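Local coordinates for epimerase (Methylomonas sp. DH-1, PDB 7CJ7), which catalyses the manganese-dependent epimerisation of ketoses at C3, acting best on L-ribulose and also interconverting D-allulose and D-fructose, at residues M162-E174 / E192-R206. Residues are numbered along the deposited sequence; the frame is centred on the assembly and turned at random.
Sequences MNTGLEGLAFLDE and EENGMAKSVLAAGDR
Glu193 turns CG to the side of its own backbone N and then bends at chi2 (-78°), which carries its carboxylate to the first turn of helix 165-174. There OE2 accepts from Gly165 N at 2.7 Å through its syn lone pair, while OE1 takes the hydroxyl of Ser199, 2.6 Å from OG, and so ties the start of helix 198-203 to the same group. Glycine suits this place, since a CB on Gly165 would clash with Ser199 CB; Gly165 CA already lies 3.2 Å from Ser199 OG. Thr164, the N-cap, offers OG1 to Glu167 N. Were Glu193 shortened to an alanine, Gly165 N and the Ser199 hydroxyl would probably lose their shared acceptor, leaving the two helix starts less firmly joined.

Beyond this polar end the helices run at 26° to each other. Small alanines let Leu169 settle between them, CD1 against the backbone at Ala203, while Leu166 at the exposed edge lays CD2 on Ala202 CB (3.6 Å). Leu169 CD2 sits 3.6 Å above the centre of the Arg206 guanidinium. Arginine suits this spot: its flat group offers a face to leucine and NH2 to Asp173 OD1 in a salt bridge, the two planes 17° apart. Back beside Glu193, a water donates to both Asn163 OD1 and Glu192 OE1, while Asn163 ND2 is held by the carbonyl of Val154; Glu192 also pairs with Arg156 and with Arg265 of the second subunit.

Two neighbouring outer helices of the TIM barrel are thus joined by charged groups at both ends of an apolar middle, and the buried Glu193 carboxylate, facing a helix N-terminus, is probably stabilised as the anion.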
# COMPACT_ATOMS: atom_id res chain seq x y z
N MET A 162 -3.70 -8.78 10.24
CA MET A 162 -4.48 -9.51 9.20
C MET A 162 -4.61 -8.63 7.96
O MET A 162 -5.14 -7.51 8.06
CB MET A 162 -5.87 -9.90 9.71
CG MET A 162 -6.42 -8.94 10.72
SD MET A 162 -7.90 -9.58 11.54
CE MET A 162 -9.12 -8.77 10.51
N ASN A 163 -4.15 -9.15 6.83
CA ASN A 163 -4.08 -8.39 5.56
C ASN A 163 -4.97 -9.04 4.50
O ASN A 163 -5.16 -8.40 3.46
CB ASN A 163 -2.65 -8.28 5.04
CG ASN A 163 -1.68 -7.65 6.03
OD1 ASN A 163 -0.57 -8.14 6.17
ND2 ASN A 163 -2.08 -6.57 6.68
N THR A 164 -5.54 -10.23 4.75
CA THR A 164 -6.50 -10.86 3.82
C THR A 164 -7.76 -11.30 4.57
O THR A 164 -7.68 -11.54 5.78
CB THR A 164 -5.93 -12.08 3.09
OG1 THR A 164 -5.77 -13.15 4.02
CG2 THR A 164 -4.62 -11.79 2.41
N GLY A 165 -8.88 -11.40 3.86
CA GLY A 165 -10.14 -11.90 4.43
C GLY A 165 -9.94 -13.28 5.05
O GLY A 165 -10.49 -13.53 6.12
N LEU A 166 -9.15 -14.15 4.41
CA LEU A 166 -8.91 -15.52 4.92
C LEU A 166 -8.20 -15.45 6.28
O LEU A 166 -8.59 -16.21 7.19
CB LEU A 166 -8.08 -16.30 3.89
CG LEU A 166 -8.70 -16.41 2.50
CD1 LEU A 166 -7.90 -17.36 1.62
CD2 LEU A 166 -10.16 -16.86 2.58
N GLU A 167 -7.21 -14.58 6.44
CA GLU A 167 -6.54 -14.38 7.74
C GLU A 167 -7.54 -13.82 8.75
O GLU A 167 -7.50 -14.26 9.93
CB GLU A 167 -5.33 -13.46 7.62
CG GLU A 167 -4.18 -14.09 6.89
CD GLU A 167 -2.92 -13.26 6.93
OE1 GLU A 167 -3.04 -12.01 7.04
OE2 GLU A 167 -1.83 -13.84 6.82
N GLY A 168 -8.39 -12.88 8.34
CA GLY A 168 -9.40 -12.30 9.25
C GLY A 168 -10.36 -13.37 9.74
O GLY A 168 -10.78 -13.31 10.92
N LEU A 169 -10.74 -14.32 8.89
CA LEU A 169 -11.72 -15.38 9.27
C LEU A 169 -11.09 -16.34 10.29
O LEU A 169 -11.79 -16.74 11.22
CB LEU A 169 -12.21 -16.09 8.01
CG LEU A 169 -13.12 -15.25 7.10
CD1 LEU A 169 -13.38 -15.98 5.80
CD2 LEU A 169 -14.42 -14.91 7.80
N ALA A 170 -9.80 -16.68 10.16
CA ALA A 170 -9.08 -17.52 11.15
C ALA A 170 -9.02 -16.77 12.49
O ALA A 170 -9.25 -17.40 13.53
CB ALA A 170 -7.71 -17.87 10.65
N PHE A 171 -8.75 -15.47 12.46
CA PHE A 171 -8.72 -14.59 13.66
C PHE A 171 -10.10 -14.62 14.33
O PHE A 171 -10.19 -14.82 15.55
CB PHE A 171 -8.25 -13.19 13.26
CG PHE A 171 -8.09 -12.20 14.38
CD1 PHE A 171 -9.18 -11.57 14.94
CD2 PHE A 171 -6.82 -11.85 14.83
CE1 PHE A 171 -9.02 -10.64 15.96
CE2 PHE A 171 -6.66 -10.90 15.83
CZ PHE A 171 -7.76 -10.29 16.38
N LEU A 172 -11.16 -14.45 13.55
CA LEU A 172 -12.54 -14.41 14.09
C LEU A 172 -12.90 -15.77 14.69
O LEU A 172 -13.71 -15.80 15.61
CB LEU A 172 -13.49 -14.00 12.97
CG LEU A 172 -13.51 -12.51 12.67
CD1 LEU A 172 -14.29 -12.23 11.40
CD2 LEU A 172 -14.10 -11.74 13.83
N ASP A 173 -12.32 -16.86 14.18
CA ASP A 173 -12.58 -18.21 14.74
C ASP A 173 -12.05 -18.27 16.17
O ASP A 173 -12.68 -18.93 17.01
CB ASP A 173 -11.93 -19.31 13.91
CG ASP A 173 -12.61 -19.57 12.58
OD1 ASP A 173 -13.80 -19.24 12.45
OD2 ASP A 173 -11.93 -20.13 11.68
N GLU A 174 -10.92 -17.61 16.44
CA GLU A 174 -10.31 -17.56 17.80
C GLU A 174 -11.11 -16.59 18.67
O GLU A 174 -11.29 -16.87 19.86
CB GLU A 174 -8.82 -17.20 17.71
CG GLU A 174 -7.99 -18.21 16.92
CD GLU A 174 -6.56 -17.78 16.59
OE1 GLU A 174 -5.98 -18.33 15.63
OE2 GLU A 174 -6.03 -16.90 17.29
N GLU A 192 -3.92 -6.93 -1.51
CA GLU A 192 -3.53 -8.13 -0.72
C GLU A 192 -4.19 -9.42 -1.23
O GLU A 192 -3.59 -10.47 -1.03
CB GLU A 192 -3.85 -7.92 0.76
CG GLU A 192 -3.13 -6.74 1.40
CD GLU A 192 -1.62 -6.86 1.53
OE1 GLU A 192 -1.07 -7.97 1.31
OE2 GLU A 192 -0.99 -5.84 1.86
N GLU A 193 -5.36 -9.36 -1.88
CA GLU A 193 -6.20 -10.56 -2.13
C GLU A 193 -5.84 -11.23 -3.47
O GLU A 193 -5.45 -10.53 -4.44
CB GLU A 193 -7.68 -10.20 -2.16
CG GLU A 193 -8.20 -9.62 -0.86
CD GLU A 193 -8.46 -10.62 0.24
OE1 GLU A 193 -8.64 -11.83 -0.07
OE2 GLU A 193 -8.53 -10.19 1.42
N ASN A 194 -6.01 -12.55 -3.52
CA ASN A 194 -5.94 -13.36 -4.76
C ASN A 194 -7.25 -13.19 -5.53
O ASN A 194 -8.08 -14.11 -5.48
CB ASN A 194 -5.69 -14.83 -4.43
CG ASN A 194 -4.23 -15.18 -4.24
OD1 ASN A 194 -3.42 -14.32 -3.90
ND2 ASN A 194 -3.89 -16.43 -4.48
N GLY A 195 -7.45 -12.05 -6.18
CA GLY A 195 -8.72 -11.71 -6.83
C GLY A 195 -9.74 -11.21 -5.82
O GLY A 195 -9.48 -11.29 -4.59
N MET A 196 -10.88 -10.71 -6.29
CA MET A 196 -11.80 -9.94 -5.43
C MET A 196 -12.97 -10.81 -4.93
O MET A 196 -13.88 -10.24 -4.31
CB MET A 196 -12.33 -8.72 -6.18
CG MET A 196 -11.23 -7.79 -6.68
SD MET A 196 -10.36 -6.95 -5.33
CE MET A 196 -11.71 -5.97 -4.68
N ALA A 197 -12.94 -12.13 -5.15
CA ALA A 197 -14.08 -13.04 -4.84
C ALA A 197 -13.77 -13.97 -3.66
O ALA A 197 -14.68 -14.20 -2.86
CB ALA A 197 -14.48 -13.84 -6.06
N LYS A 198 -12.54 -14.51 -3.61
CA LYS A 198 -12.15 -15.64 -2.72
C LYS A 198 -12.56 -15.36 -1.27
O LYS A 198 -13.21 -16.24 -0.65
CB LYS A 198 -10.64 -15.86 -2.87
CG LYS A 198 -10.05 -17.09 -2.20
CD LYS A 198 -8.62 -17.36 -2.66
CE LYS A 198 -7.83 -18.33 -1.80
NZ LYS A 198 -8.37 -19.70 -1.87
N SER A 199 -12.21 -14.19 -0.72
CA SER A 199 -12.45 -13.86 0.71
C SER A 199 -13.95 -13.66 0.97
O SER A 199 -14.42 -14.05 2.05
CB SER A 199 -11.65 -12.66 1.14
OG SER A 199 -10.33 -13.06 1.43
N VAL A 200 -14.66 -13.07 0.01
CA VAL A 200 -16.12 -12.82 0.15
C VAL A 200 -16.83 -14.17 0.21
O VAL A 200 -17.66 -14.36 1.08
CB VAL A 200 -16.66 -11.96 -1.00
CG1 VAL A 200 -18.18 -11.90 -1.00
CG2 VAL A 200 -16.07 -10.56 -0.98
N LEU A 201 -16.53 -15.07 -0.73
CA LEU A 201 -17.17 -16.41 -0.78
C LEU A 201 -16.84 -17.19 0.50
O LEU A 201 -17.75 -17.84 1.04
CB LEU A 201 -16.69 -17.15 -2.03
CG LEU A 201 -17.01 -16.47 -3.36
CD1 LEU A 201 -16.53 -17.30 -4.54
CD2 LEU A 201 -18.49 -16.18 -3.49
N ALA A 202 -15.61 -17.09 1.01
CA ALA A 202 -15.18 -17.81 2.23
C ALA A 202 -15.95 -17.26 3.43
O ALA A 202 -16.36 -18.07 4.29
CB ALA A 202 -13.69 -17.69 2.42
N ALA A 203 -16.16 -15.94 3.49
CA ALA A 203 -16.77 -15.25 4.65
C ALA A 203 -18.26 -15.59 4.76
O ALA A 203 -18.73 -15.90 5.86
CB ALA A 203 -16.55 -13.76 4.54
N GLY A 204 -18.98 -15.58 3.63
CA GLY A 204 -20.44 -15.76 3.62
C GLY A 204 -21.08 -14.88 4.69
O GLY A 204 -20.82 -13.65 4.70
N ASP A 205 -21.84 -15.48 5.59
CA ASP A 205 -22.60 -14.75 6.64
C ASP A 205 -21.66 -14.02 7.60
O ASP A 205 -22.16 -13.17 8.34
CB ASP A 205 -23.52 -15.70 7.41
CG ASP A 205 -24.70 -16.19 6.60
OD1 ASP A 205 -24.84 -15.74 5.44
OD2 ASP A 205 -25.46 -17.02 7.13
N ARG A 206 -20.36 -14.31 7.61
CA ARG A 206 -19.43 -13.67 8.58
C ARG A 206 -18.97 -12.31 8.03
O ARG A 206 -18.32 -11.57 8.80
CB ARG A 206 -18.27 -14.61 8.89
CG ARG A 206 -18.74 -15.97 9.37
CD ARG A 206 -17.74 -17.06 9.06
NE ARG A 206 -16.63 -16.99 9.99
CZ ARG A 206 -15.50 -17.69 9.89
NH1 ARG A 206 -15.30 -18.54 8.89
NH2 ARG A 206 -14.57 -17.53 10.81
O HOH W 1 0.43 -8.89 3.46